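Local coordinates for protein cadherin-23 (Mus musculus, PDB 5UZ8) that probably mediates calcium-dependent adhesion in the mechanotransduction of hearing, through extracellular cadherin repeats whose junctions are bound by calcium ions, at residues V213-D218 against G253-L258; E268-D273 against F291-V296; L150-L155 against S200-N205; V74-V79 against A143-F148. One frame throughout, in Å; residues are numbered along the deposited sequence. Where two conformers were deposited one is given.

Interaction 1 (V213-D218 against G253-L258); sequences VLDVND and GSNSQL. With CA (calcium ion), chain F; CA (calcium ion), chain E; CA (calcium ion), chain G; GSH (glutathione), chain L.
Asn255 meets Asp215 and Asn217 at a calcium-rich junction. The amide ND2 donates to Asp215 OD2 at 3.0 Å in a nearly straight bond (168°). The oxygen lies almost in the amide plane, whereas the N-H comes to Asp215 OD2 from well above the carboxylate plane. Asn255 O and Asn217 OD1, themselves 3.0 Å apart, both bind one calcium ion, each at 2.3 Å; the metal reconciles two oxygens that would otherwise repel, and Asp249, Asp251 and Asp299 add oxygens around it. Asn217 CG stands anti to the backbone N (chi1 -171°), which with chi2 near 35° turns OD1 to the ion. The backbone sets Asn217 CB against the amide, 3.5 Å from Asn255 CG. Segment 213-218 runs from the last strand of one cadherin repeat into the linker before the next, carrying the DXND start of the family's calcium-binding linker motif. Asp215 OD1, Val216 O and Asp218 OD1 accordingly share a second ion, completed by Glu127, Glu180 and Asp251. Asp218 OD2 reaches a third at 2.4 Å, where OE1 of glutathione is also a ligand. An alanine in place of Asn255 would keep the calcium-binding carbonyl but would probably leave Asp215 OD2 without its amide donor and the linker less firmly tied to this loop. Beyond the first shell, a water 2.7 Å from Asn255 ND2 makes a weak bond to Asp215 O.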
loop_
_atom_site.group_PDB
_atom_site.type_symbol
_atom_site.label_atom_id
_atom_site.label_comp_id
_atom_site.label_asym_id
_atom_site.label_seq_id
_atom_site.Cartn_x
_atom_site.Cartn_y
_atom_site.Cartn_z
ATOM N N VAL A 213 13.287 1.304 -9.710
ATOM C CA VAL A 213 13.318 1.127 -11.154
ATOM C C VAL A 213 14.738 0.765 -11.534
ATOM O O VAL A 213 15.659 1.556 -11.344
ATOM C CB VAL A 213 12.884 2.407 -11.867
ATOM C CG1 VAL A 213 12.868 2.214 -13.381
ATOM C CG2 VAL A 213 11.518 2.820 -11.373
ATOM N N LEU A 214 14.900 -0.428 -12.068
ATOM C CA LEU A 214 16.219 -0.964 -12.432
ATOM C C LEU A 214 16.628 -0.550 -13.843
ATOM O O LEU A 214 15.793 -0.473 -14.741
ATOM C CB LEU A 214 16.208 -2.493 -12.308
ATOM C CG LEU A 214 15.757 -3.007 -10.946
ATOM C CD1 LEU A 214 15.689 -4.529 -10.950
ATOM C CD2 LEU A 214 16.669 -2.503 -9.843
ATOM N N ASP A 215 17.933 -0.347 -14.043
ATOM C CA ASP A 215 18.459 0.186 -15.297
ATOM C C ASP A 215 18.431 -0.847 -16.417
ATOM O O ASP A 215 18.724 -2.030 -16.194
ATOM C CB ASP A 215 19.889 0.644 -15.090
ATOM C CG ASP A 215 20.382 1.565 -16.171
ATOM O OD1 ASP A 215 19.618 2.455 -16.639
ATOM O OD2 ASP A 215 21.578 1.400 -16.534
ATOM N N VAL A 216 18.096 -0.373 -17.600
ATOM C CA VAL A 216 18.346 -1.043 -18.872
ATOM C C VAL A 216 19.307 -0.128 -19.616
ATOM O O VAL A 216 19.271 1.111 -19.445
ATOM C CB VAL A 216 17.019 -1.167 -19.660
ATOM C CG1 VAL A 216 17.206 -1.642 -21.087
ATOM C CG2 VAL A 216 16.109 -2.094 -18.885
ATOM N N ASN A 217 20.203 -0.718 -20.391
ATOM C CA ASN A 217 21.118 0.109 -21.162
ATOM C C ASN A 217 20.359 0.678 -22.363
ATOM O O ASN A 217 20.383 0.085 -23.438
ATOM C CB ASN A 217 22.326 -0.693 -21.657
ATOM C CG ASN A 217 23.381 0.206 -22.257
ATOM O OD1 ASN A 217 23.581 1.328 -21.780
ATOM N ND2 ASN A 217 24.017 -0.239 -23.324
ATOM N N ASP A 218 19.649 1.794 -22.192
ATOM C CA ASP A 218 18.867 2.361 -23.295
ATOM C C ASP A 218 19.360 3.735 -23.735
ATOM O O ASP A 218 18.708 4.364 -24.531
ATOM C CB ASP A 218 17.372 2.388 -22.992
ATOM C CG ASP A 218 17.000 3.125 -21.665
ATOM O OD1 ASP A 218 17.846 3.434 -20.794
ATOM O OD2 ASP A 218 15.770 3.361 -21.491
ATOM N N GLY A 253 25.990 2.553 -13.818
ATOM C CA GLY A 253 27.000 1.491 -13.643
ATOM C C GLY A 253 27.727 1.175 -14.951
ATOM O O GLY A 253 28.065 2.092 -15.715
ATOM N N SER A 254 27.929 -0.114 -15.219
ATOM C CA SER A 254 28.617 -0.530 -16.439
ATOM C C SER A 254 27.914 -0.013 -17.708
ATOM O O SER A 254 28.578 0.234 -18.711
ATOM C CB SER A 254 28.798 -2.058 -16.484
ATOM O OG SER A 254 27.544 -2.721 -16.425
ATOM N N ASN A 255 26.593 0.217 -17.644
ATOM C CA ASN A 255 25.832 0.738 -18.788
ATOM C C ASN A 255 26.218 2.167 -19.215
ATOM O O ASN A 255 25.855 2.603 -20.312
ATOM C CB ASN A 255 24.314 0.621 -18.559
ATOM C CG ASN A 255 23.838 -0.824 -18.521
ATOM O OD1 ASN A 255 24.499 -1.717 -19.073
ATOM N ND2 ASN A 255 22.703 -1.075 -17.833
ATOM N N SER A 256 26.919 2.878 -18.330
ATOM C CA SER A 256 27.441 4.207 -18.628
ATOM C C SER A 256 28.951 4.317 -18.406
ATOM O O SER A 256 29.503 5.420 -18.455
ATOM C CB SER A 256 26.692 5.260 -17.811
ATOM O OG SER A 256 26.796 5.010 -16.422
ATOM N N GLN A 257 29.629 3.190 -18.278
ATOM C CA GLN A 257 31.096 3.180 -18.232
ATOM C C GLN A 257 31.654 3.187 -19.654
ATOM O O GLN A 257 31.359 2.289 -20.420
ATOM C CB GLN A 257 31.597 1.946 -17.466
ATOM C CG GLN A 257 31.639 2.154 -15.957
ATOM C CD GLN A 257 32.579 3.283 -15.597
ATOM O OE1 GLN A 257 33.801 3.175 -15.782
ATOM N NE2 GLN A 257 32.008 4.432 -15.193
ATOM N N LEU A 258 32.450 4.190 -19.998
ATOM C CA LEU A 258 32.788 4.447 -21.399
ATOM C C LEU A 258 34.226 4.139 -21.714
ATOM O O LEU A 258 35.126 4.425 -20.905
ATOM C CB LEU A 258 32.533 5.918 -21.730
ATOM C CG LEU A 258 31.117 6.419 -21.499
ATOM C CD1 LEU A 258 30.997 7.915 -21.784
ATOM C CD2 LEU A 258 30.134 5.624 -22.339
HETATM CA CA CA F . 18.769 3.297 -18.627
HETATM CA CA CA E . 24.534 3.440 -22.041
HETATM CA CA CA G . 15.511 5.121 -19.877
HETATM N N1 GSH L . 11.629 8.130 -24.776
HETATM C CA1 GSH L . 12.293 6.866 -24.493
HETATM C C1 GSH L . 11.499 6.120 -23.446
HETATM O O11 GSH L . 10.499 6.694 -22.956
HETATM O O12 GSH L . 11.900 4.982 -23.099
HETATM C CB1 GSH L . 13.738 7.086 -24.004
HETATM C CG1 GSH L . 13.793 7.836 -22.674
HETATM C CD1 GSH L . 15.179 7.775 -22.075
HETATM O OE1 GSH L . 15.628 6.734 -21.601
HETATM N N2 GSH L . 15.846 8.924 -22.056
HETATM C CA2 GSH L . 17.098 9.099 -21.350
HETATM C C2 GSH L . 17.014 10.224 -20.359
HETATM O O2 GSH L . 18.030 10.835 -20.072
HETATM C CB2 GSH L . 18.217 9.331 -22.365
HETATM S SG2 GSH L . 18.386 7.854 -23.382
HETATM N N3 GSH L . 15.821 10.441 -19.790
HETATM C CA3 GSH L . 15.599 11.433 -18.755
HETATM C C3 GSH L . 14.636 12.521 -19.188
HETATM O O31 GSH L . 14.468 13.472 -18.390
HETATM O O32 GSH L . 14.021 12.424 -20.281
HETATM O O HOH W 1 21.534 -3.479 -17.483
HETATM O O HOH W 2 13.191 4.790 -20.602
#

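Interaction 2 (E268-D273 against F291-V296); sequences EAFSVD and FNLTVV
Phe270 drives an edge of its ring into the face of Phe291, a T-shaped pair with centroids 4.9 Å apart and planes at 84°. Its CE1 does the touching: it sits over the centre of the Phe291 ring, 3.6 Å from Phe291 CG. Phe270 CG is anti to the carbonyl carbon (chi1 -60°), which directs the ring toward Phe291 and Leu293. Leu293 covers one face of Phe270, its CD1 making a CH-pi contact 4.0 Å from the centroid, displaced toward Phe270 CD1. One aromatic ring is thus gripped in two ways, at an edge by another ring and over a face by a methyl. Ala269 CB adds an apolar touch at 3.9 Å to Phe291 CE2. A serine at Phe291 would probably open a gap beside the edge of Phe270 and leave that ring less restrained. The arrangement is core packing of a cadherin beta-sandwich: strand 270-272, on the edge of the sheet with 278-281 and 241-244, faces strand 290-298 of the other sheet, while Val313 of strand 306-316 and Leu262 of strand 259-263 also touch Phe270.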
loop_
_atom_site.group_PDB
_atom_site.type_symbol
_atom_site.label_atom_id
_atom_site.label_comp_id
_atom_site.label_asym_id
_atom_site.label_seq_id
_atom_site.Cartn_x
_atom_site.Cartn_y
_atom_site.Cartn_z
ATOM N N GLU A 268 46.072 5.494 -37.392
ATOM C CA GLU A 268 47.490 5.082 -37.235
ATOM C C GLU A 268 48.495 6.154 -36.739
ATOM O O GLU A 268 49.532 5.817 -36.165
ATOM C CB GLU A 268 48.006 4.436 -38.541
ATOM C CG GLU A 268 48.234 5.376 -39.756
ATOM C CD GLU A 268 46.982 6.124 -40.266
ATOM O OE1 GLU A 268 45.864 5.521 -40.291
ATOM O OE2 GLU A 268 47.113 7.344 -40.638
ATOM N N ALA A 269 48.189 7.433 -36.962
ATOM C CA ALA A 269 49.049 8.526 -36.516
ATOM C C ALA A 269 48.750 9.025 -35.089
ATOM O O ALA A 269 49.507 9.853 -34.562
ATOM C CB ALA A 269 48.996 9.686 -37.487
ATOM N N PHE A 270 47.655 8.567 -34.496
ATOM C CA PHE A 270 47.255 9.000 -33.159
ATOM C C PHE A 270 46.826 7.818 -32.303
ATOM O O PHE A 270 46.601 6.720 -32.814
ATOM C CB PHE A 270 46.068 9.969 -33.271
ATOM C CG PHE A 270 46.369 11.212 -34.062
ATOM C CD1 PHE A 270 46.249 11.222 -35.430
ATOM C CD2 PHE A 270 46.811 12.366 -33.426
ATOM C CE1 PHE A 270 46.567 12.345 -36.158
ATOM C CE2 PHE A 270 47.107 13.512 -34.146
ATOM C CZ PHE A 270 46.986 13.504 -35.514
ATOM N N SER A 271 46.706 8.071 -31.002
ATOM C CA SER A 271 46.205 7.094 -30.047
ATOM C C SER A 271 45.288 7.791 -29.081
ATOM O O SER A 271 45.487 8.973 -28.775
ATOM C CB SER A 271 47.353 6.473 -29.258
ATOM O OG SER A 271 48.097 5.614 -30.075
ATOM N N VAL A 272 44.280 7.070 -28.594
ATOM C CA VAL A 272 43.459 7.595 -27.515
ATOM C C VAL A 272 43.524 6.628 -26.337
ATOM O O VAL A 272 43.447 5.398 -26.520
ATOM C CB VAL A 272 42.002 7.847 -27.926
ATOM C CG1 VAL A 272 41.272 6.549 -28.270
ATOM C CG2 VAL A 272 41.266 8.611 -26.838
ATOM N N ASP A 273 43.714 7.175 -25.145
ATOM C CA ASP A 273 43.718 6.350 -23.937
ATOM C C ASP A 273 42.295 5.876 -23.778
ATOM O O ASP A 273 41.376 6.697 -23.704
ATOM C CB ASP A 273 44.113 7.191 -22.722
ATOM C CG ASP A 273 44.211 6.357 -21.436
ATOM O OD1 ASP A 273 43.176 5.973 -20.882
ATOM O OD2 ASP A 273 45.345 6.032 -21.016
ATOM N N PHE A 291 44.008 15.711 -40.666
ATOM C CA PHE A 291 43.318 14.495 -40.308
ATOM C C PHE A 291 41.892 14.866 -39.916
ATOM O O PHE A 291 41.698 15.903 -39.261
ATOM C CB PHE A 291 43.998 13.852 -39.122
ATOM C CG PHE A 291 45.443 13.545 -39.344
ATOM C CD1 PHE A 291 46.420 14.495 -39.060
ATOM C CD2 PHE A 291 45.831 12.328 -39.874
ATOM C CE1 PHE A 291 47.754 14.226 -39.272
ATOM C CE2 PHE A 291 47.174 12.045 -40.057
ATOM C CZ PHE A 291 48.131 13.002 -39.777
ATOM N N ASN A 292 40.922 14.060 -40.357
ATOM C CA ASN A 292 39.582 14.115 -39.743
ATOM C C ASN A 292 39.312 12.733 -39.171
ATOM O O ASN A 292 38.974 11.792 -39.859
ATOM C CB ASN A 292 38.469 14.616 -40.667
ATOM C CG ASN A 292 37.308 15.273 -39.888
ATOM O OD1 ASN A 292 37.370 15.438 -38.679
ATOM N ND2 ASN A 292 36.265 15.647 -40.595
ATOM N N LEU A 293 39.552 12.645 -37.872
ATOM C CA LEU A 293 39.483 11.393 -37.119
ATOM C C LEU A 293 38.064 11.184 -36.645
ATOM O O LEU A 293 37.296 12.168 -36.479
ATOM C CB LEU A 293 40.385 11.450 -35.902
ATOM C CG LEU A 293 41.850 11.800 -36.174
ATOM C CD1 LEU A 293 42.667 11.949 -34.885
ATOM C CD2 LEU A 293 42.437 10.748 -37.070
ATOM N N THR A 294 37.700 9.922 -36.469
ATOM C CA THR A 294 36.434 9.588 -35.852
ATOM C C THR A 294 36.720 9.066 -34.463
ATOM O O THR A 294 37.493 8.105 -34.315
ATOM C CB THR A 294 35.696 8.519 -36.664
ATOM O OG1 THR A 294 35.368 9.066 -37.934
ATOM C CG2 THR A 294 34.411 8.158 -35.970
ATOM N N VAL A 295 36.161 9.726 -33.454
ATOM C CA VAL A 295 36.368 9.340 -32.048
ATOM C C VAL A 295 35.103 8.607 -31.635
ATOM O O VAL A 295 33.995 9.103 -31.872
ATOM C CB VAL A 295 36.586 10.564 -31.152
ATOM C CG1 VAL A 295 36.864 10.166 -29.710
ATOM C CG2 VAL A 295 37.747 11.401 -31.672
ATOM N N VAL A 296 35.263 7.437 -31.038
ATOM C CA VAL A 296 34.138 6.594 -30.659
ATOM C C VAL A 296 34.165 6.429 -29.148
ATOM O O VAL A 296 35.229 6.183 -28.591
ATOM C CB VAL A 296 34.277 5.200 -31.281
ATOM C CG1 VAL A 296 33.057 4.325 -31.001
ATOM C CG2 VAL A 296 34.559 5.293 -32.763
#

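Interaction 3 (L150-L155 against S200-N205); sequences LIEYSL and SNRREN
In the four-stranded sheet of the middle cadherin repeat, Glu152 of edge strand 151-155 forms a salt bridge with Arg202, which lies in the loop leading into strand 204-214. These two strands flank strand 184-193, and the bridge therefore spans an intervening strand near the calcium-binding end of the repeat. A single carboxylate oxygen carries the contact. Arg202 NH2 donates to Glu152 OE1 at 2.8 Å, meeting the anti lone pair, the one directed away from OE2, while the oxygen lies close to the guanidinium plane. NH1 adds a weak, bent bond to the same OE1 at 3.3 Å, and the two flat groups are nearly coplanar. Glu152 reaches across with an extended chain, its CG trans to the backbone N (chi1 174°), whereas Arg202 bends at chi3 (71°) to bring its planar end round. The guanidinium has a further hold: NE donates to Asp193 O. Arg202 thus bonds the backbone of a calcium ligand, consistent with a place just outside the metal site, its side chain about 8 Å from the ion. A water closes a small ring, accepting from Arg202 NH1 at 2.8 Å and donating to Glu152 OE1 at 3.2 Å.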
loop_
_atom_site.group_PDB
_atom_site.type_symbol
_atom_site.label_atom_id
_atom_site.label_comp_id
_atom_site.label_asym_id
_atom_site.label_seq_id
_atom_site.Cartn_x
_atom_site.Cartn_y
_atom_site.Cartn_z
ATOM N N LEU A 150 -16.060 -4.378 3.870
ATOM C CA LEU A 150 -15.700 -4.286 2.477
ATOM C C LEU A 150 -14.686 -3.170 2.333
ATOM O O LEU A 150 -14.865 -2.110 2.927
ATOM C CB LEU A 150 -16.900 -4.002 1.595
ATOM C CG LEU A 150 -17.953 -5.099 1.568
ATOM C CD1 LEU A 150 -19.048 -4.744 0.570
ATOM C CD2 LEU A 150 -17.292 -6.426 1.184
ATOM N N ILE A 151 -13.635 -3.438 1.559
ATOM C CA ILE A 151 -12.465 -2.581 1.433
ATOM C C ILE A 151 -12.315 -2.046 0.001
ATOM O O ILE A 151 -12.390 -2.791 -0.944
ATOM C CB ILE A 151 -11.203 -3.344 1.848
ATOM C CG1 ILE A 151 -11.304 -3.684 3.336
ATOM C CG2 ILE A 151 -9.930 -2.528 1.571
ATOM C CD1 ILE A 151 -10.213 -4.608 3.812
ATOM N N GLU A 152 -12.108 -0.739 -0.124
ATOM C CA GLU A 152 -11.863 -0.059 -1.390
ATOM C C GLU A 152 -10.409 0.458 -1.334
ATOM O O GLU A 152 -10.082 1.236 -0.446
ATOM C CB GLU A 152 -12.859 1.100 -1.501
ATOM C CG GLU A 152 -12.697 2.033 -2.677
ATOM C CD GLU A 152 -13.858 3.001 -2.852
ATOM O OE1 GLU A 152 -14.624 3.280 -1.901
ATOM O OE2 GLU A 152 -14.022 3.496 -3.977
ATOM N N TYR A 153 -9.546 -0.041 -2.227
ATOM C CA TYR A 153 -8.160 0.422 -2.365
ATOM C C TYR A 153 -8.028 1.626 -3.269
ATOM O O TYR A 153 -8.746 1.764 -4.260
ATOM C CB TYR A 153 -7.265 -0.693 -2.897
ATOM C CG TYR A 153 -7.243 -1.875 -1.961
ATOM C CD1 TYR A 153 -6.501 -1.848 -0.801
ATOM C CD2 TYR A 153 -7.983 -3.001 -2.216
ATOM C CE1 TYR A 153 -6.482 -2.926 0.076
ATOM C CE2 TYR A 153 -7.998 -4.066 -1.326
ATOM C CZ TYR A 153 -7.196 -4.018 -0.180
ATOM O OH TYR A 153 -7.209 -5.051 0.751
ATOM N N SER A 154 -7.114 2.511 -2.928
ATOM C CA SER A 154 -6.789 3.639 -3.797
ATOM C C SER A 154 -5.308 4.013 -3.610
ATOM O O SER A 154 -4.647 3.508 -2.723
ATOM C CB SER A 154 -7.688 4.829 -3.504
ATOM O OG SER A 154 -7.516 5.276 -2.169
ATOM N N LEU A 155 -4.797 4.843 -4.512
ATOM C CA LEU A 155 -3.452 5.418 -4.390
ATOM C C LEU A 155 -3.684 6.888 -4.208
ATOM O O LEU A 155 -4.519 7.486 -4.894
ATOM C CB LEU A 155 -2.616 5.225 -5.668
ATOM C CG LEU A 155 -2.140 3.837 -5.986
ATOM C CD1 LEU A 155 -1.351 3.840 -7.292
ATOM C CD2 LEU A 155 -1.291 3.242 -4.853
ATOM N N SER A 200 -17.644 10.245 7.275
ATOM C CA SER A 200 -17.558 10.104 8.732
ATOM C C SER A 200 -17.803 8.699 9.301
ATOM O O SER A 200 -17.419 8.465 10.450
ATOM C CB SER A 200 -18.487 11.121 9.425
ATOM O OG SER A 200 -19.827 10.647 9.500
ATOM N N ASN A 201 -18.413 7.768 8.526
ATOM C CA ASN A 201 -18.605 6.376 9.009
ATOM C C ASN A 201 -17.693 5.424 8.212
ATOM O O ASN A 201 -17.873 4.236 8.288
ATOM C CB ASN A 201 -20.120 5.920 8.985
ATOM C CG ASN A 201 -20.454 4.670 9.903
ATOM O OD1 ASN A 201 -19.827 4.394 10.933
ATOM N ND2 ASN A 201 -21.485 3.952 9.519
ATOM N N ARG A 202 -16.682 5.959 7.530
ATOM C CA ARG A 202 -15.679 5.140 6.831
ATOM C C ARG A 202 -14.350 5.234 7.560
ATOM O O ARG A 202 -13.920 6.339 7.904
ATOM C CB ARG A 202 -15.508 5.589 5.384
ATOM C CG ARG A 202 -16.797 5.514 4.580
ATOM C CD ARG A 202 -16.594 5.705 3.084
ATOM N NE ARG A 202 -15.942 4.552 2.502
ATOM C CZ ARG A 202 -15.492 4.467 1.259
ATOM N NH1 ARG A 202 -15.627 5.473 0.396
ATOM N NH2 ARG A 202 -14.881 3.373 0.871
ATOM N N ARG A 203 -13.714 4.092 7.776
ATOM C CA ARG A 203 -12.423 3.992 8.410
ATOM C C ARG A 203 -11.381 3.587 7.378
ATOM O O ARG A 203 -11.685 2.940 6.375
ATOM C CB ARG A 203 -12.463 2.947 9.537
ATOM C CG ARG A 203 -13.225 3.357 10.757
ATOM C CD ARG A 203 -13.345 2.229 11.772
ATOM N NE ARG A 203 -13.918 2.699 13.039
ATOM C CZ ARG A 203 -13.245 3.285 14.031
ATOM N NH1 ARG A 203 -13.884 3.636 15.130
ATOM N NH2 ARG A 203 -11.937 3.496 13.967
ATOM N N GLU A 204 -10.143 3.980 7.646
ATOM C CA GLU A 204 -9.057 3.763 6.711
ATOM C C GLU A 204 -7.723 3.534 7.403
ATOM O O GLU A 204 -7.533 3.915 8.586
ATOM C CB GLU A 204 -8.923 4.964 5.794
ATOM C CG GLU A 204 -8.460 6.247 6.474
ATOM C CD GLU A 204 -8.527 7.441 5.544
ATOM O OE1 GLU A 204 -7.531 8.172 5.440
ATOM O OE2 GLU A 204 -9.589 7.669 4.914
ATOM N N ASN A 205 -6.776 3.087 6.597
ATOM C CA ASN A 205 -5.371 3.107 6.945
ATOM C C ASN A 205 -4.591 3.191 5.648
ATOM O O ASN A 205 -5.085 2.789 4.565
ATOM C CB ASN A 205 -4.949 1.837 7.694
ATOM C CG ASN A 205 -5.029 1.976 9.208
ATOM O OD1 ASN A 205 -4.497 2.918 9.784
ATOM N ND2 ASN A 205 -5.689 1.026 9.865
HETATM O O HOH W 3 -14.538 6.439 -2.018
#

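Interaction 4 (V74-V79 against A143-F148); sequences VDYEEV and ADSGNF. With CA (calcium ion), chain J; CA (calcium ion), chain I; CA (calcium ion), chain K.
Two loops from successive cadherin repeats face each other without strand pairing, closest in backbone at Glu77 and Asp144, whose CA atoms stand 6.8 Å apart. They carry the family's interdomain calcium motifs, the Asp-X-Glu of residues 75-77 and the Asp-X-Asp that ends at Asp144. Calcium makes the join: Glu77 grips one ion with both carboxylate oxygens, and Asp144 OD1 binds the same ion at 2.3 Å. Glu77 OE2 also binds a second ion, shared with Asp75 OD1, while Asp144 OD2 passes to a third that Phe148 O binds too. A bend at chi2 (64°) turns the Glu77 carboxylate back to its ions. Glu77 CG packs 3.2 Å from Ala143 O. Asp75 is itself braced, since its OD1 accepts from Glu77 N in an Asx turn. Beside the metals, Ser145 OG lies in the plane of the Tyr76 ring, at its edge near CE2. One water ties the polar groups together, donating to Glu77 OE1 and Ala143 O and accepting from Ser145 OG at 2.7 Å.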
loop_
_atom_site.group_PDB
_atom_site.type_symbol
_atom_site.label_atom_id
_atom_site.label_comp_id
_atom_site.label_asym_id
_atom_site.label_seq_id
_atom_site.Cartn_x
_atom_site.Cartn_y
_atom_site.Cartn_z
ATOM N N VAL A 74 -20.414 -5.551 25.248
ATOM C CA VAL A 74 -20.354 -6.666 24.300
ATOM C C VAL A 74 -19.677 -6.214 23.003
ATOM O O VAL A 74 -19.796 -5.050 22.595
ATOM C CB VAL A 74 -21.764 -7.230 24.034
ATOM C CG1 VAL A 74 -22.605 -6.310 23.162
ATOM C CG2 VAL A 74 -21.694 -8.625 23.447
ATOM N N ASP A 75 -18.959 -7.148 22.411
ATOM C CA ASP A 75 -18.209 -6.968 21.182
ATOM C C ASP A 75 -18.791 -7.915 20.114
ATOM O O ASP A 75 -18.721 -9.133 20.259
ATOM C CB ASP A 75 -16.751 -7.332 21.465
ATOM C CG ASP A 75 -15.831 -7.143 20.249
ATOM O OD1 ASP A 75 -16.271 -6.677 19.175
ATOM O OD2 ASP A 75 -14.650 -7.484 20.377
ATOM N N TYR A 76 -19.333 -7.353 19.033
ATOM C CA TYR A 76 -19.895 -8.146 17.949
ATOM C C TYR A 76 -18.842 -9.081 17.374
ATOM O O TYR A 76 -19.161 -10.170 16.954
ATOM C CB TYR A 76 -20.460 -7.254 16.822
ATOM C CG TYR A 76 -21.120 -8.050 15.729
ATOM C CD1 TYR A 76 -22.461 -8.494 15.856
ATOM C CD2 TYR A 76 -20.424 -8.402 14.581
ATOM C CE1 TYR A 76 -23.055 -9.230 14.860
ATOM C CE2 TYR A 76 -21.030 -9.126 13.588
ATOM C CZ TYR A 76 -22.323 -9.547 13.737
ATOM O OH TYR A 76 -22.899 -10.275 12.742
ATOM N N GLU A 77 -17.587 -8.648 17.367
ATOM C CA GLU A 77 -16.533 -9.498 16.858
ATOM C C GLU A 77 -16.270 -10.743 17.735
ATOM O O GLU A 77 -15.590 -11.646 17.273
ATOM C CB GLU A 77 -15.256 -8.695 16.580
ATOM C CG GLU A 77 -15.315 -7.862 15.309
ATOM C CD GLU A 77 -16.360 -6.741 15.301
ATOM O OE1 GLU A 77 -17.201 -6.800 14.408
ATOM O OE2 GLU A 77 -16.339 -5.785 16.129
ATOM N N GLU A 78 -16.855 -10.793 18.953
ATOM C CA GLU A 78 -16.766 -11.963 19.850
ATOM C C GLU A 78 -18.108 -12.661 20.052
ATOM O O GLU A 78 -18.150 -13.878 20.201
ATOM C CB GLU A 78 -16.241 -11.534 21.225
ATOM C CG GLU A 78 -14.818 -11.006 21.204
ATOM C CD GLU A 78 -13.828 -12.033 20.692
ATOM O OE1 GLU A 78 -14.121 -13.247 20.774
ATOM O OE2 GLU A 78 -12.757 -11.638 20.196
ATOM N N VAL A 79 -19.192 -11.890 20.079
ATOM C CA VAL A 79 -20.518 -12.389 20.457
ATOM C C VAL A 79 -21.596 -11.842 19.523
ATOM O O VAL A 79 -21.713 -10.640 19.373
ATOM C CB VAL A 79 -20.848 -11.923 21.886
ATOM C CG1 VAL A 79 -22.269 -12.297 22.299
ATOM C CG2 VAL A 79 -19.798 -12.435 22.873
ATOM N N ALA A 143 -12.002 -6.562 10.351
ATOM C CA ALA A 143 -12.665 -7.468 11.295
ATOM C C ALA A 143 -14.182 -7.296 11.488
ATOM O O ALA A 143 -14.797 -8.133 12.137
ATOM C CB ALA A 143 -11.950 -7.374 12.647
ATOM N N ASP A 144 -14.796 -6.272 10.889
ATOM C CA ASP A 144 -16.245 -6.105 10.959
ATOM C C ASP A 144 -16.948 -7.078 9.996
ATOM O O ASP A 144 -16.325 -8.029 9.495
ATOM C CB ASP A 144 -16.611 -4.641 10.679
ATOM C CG ASP A 144 -16.017 -3.696 11.708
ATOM O OD1 ASP A 144 -16.172 -3.956 12.915
ATOM O OD2 ASP A 144 -15.350 -2.725 11.307
ATOM N N SER A 145 -18.226 -6.844 9.774
ATOM C CA SER A 145 -19.061 -7.667 8.930
ATOM C C SER A 145 -19.792 -6.827 7.876
ATOM O O SER A 145 -19.955 -5.615 8.004
ATOM C CB SER A 145 -20.037 -8.458 9.787
ATOM O OG SER A 145 -19.275 -9.374 10.617
ATOM N N GLY A 146 -20.204 -7.497 6.814
ATOM C CA GLY A 146 -21.006 -6.863 5.787
ATOM C C GLY A 146 -20.275 -5.665 5.202
ATOM O O GLY A 146 -19.094 -5.739 4.980
ATOM N N ASN A 147 -21.009 -4.593 4.927
ATOM C CA ASN A 147 -20.424 -3.399 4.266
ATOM C C ASN A 147 -19.283 -2.775 5.061
ATOM O O ASN A 147 -18.338 -2.252 4.480
ATOM C CB ASN A 147 -21.462 -2.324 3.965
ATOM C CG ASN A 147 -21.146 -1.579 2.691
ATOM O OD1 ASN A 147 -21.214 -2.196 1.620
ATOM N ND2 ASN A 147 -20.796 -0.289 2.770
ATOM N N PHE A 148 -19.372 -2.866 6.385
ATOM C CA PHE A 148 -18.345 -2.350 7.253
ATOM C C PHE A 148 -16.993 -3.038 7.124
ATOM O O PHE A 148 -15.985 -2.519 7.630
ATOM C CB PHE A 148 -18.835 -2.443 8.709
ATOM C CG PHE A 148 -20.029 -1.599 9.024
ATOM C CD1 PHE A 148 -20.358 -0.455 8.281
ATOM C CD2 PHE A 148 -20.780 -1.885 10.154
ATOM C CE1 PHE A 148 -21.431 0.337 8.635
ATOM C CE2 PHE A 148 -21.842 -1.087 10.524
ATOM C CZ PHE A 148 -22.190 0.031 9.760
HETATM CA CA CA J . -17.781 -4.327 14.536
HETATM CA CA CA I . -14.480 -1.736 9.320
HETATM CA CA CA K . -16.219 -4.603 18.068
HETATM O O HOH W 4 -21.261 -11.545 10.934
HETATM O O HOH W 5 -17.519 -8.772 12.610
HETATM O O HOH W 6 -13.890 -4.585 17.698
HETATM O O HOH W 7 -15.637 -3.993 20.372
#

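Overall arrangement
The four contacts follow one another along an elongated chain of three cadherin repeats. Interactions 4 and 1 both lie at calcium-filled junctions but use different parts of them: two repeat loops in one, the linker and a loop in the other. Their centres lie 53 Å apart on opposite sides of the chain's centre. Interaction 3, within the middle repeat, adjoins the first junction: its centre is 17 Å from that of interaction 4, and Asn201 ND2 packs 3.7 Å from Phe148 CE1. Strand 204-214 then runs from interaction 3 to interaction 1, 40 Å between centres; glutathione is bound at the second junction. Interaction 2 lies in the last repeat, 26 Å beyond interaction 1 between centres, as metal-free core packing.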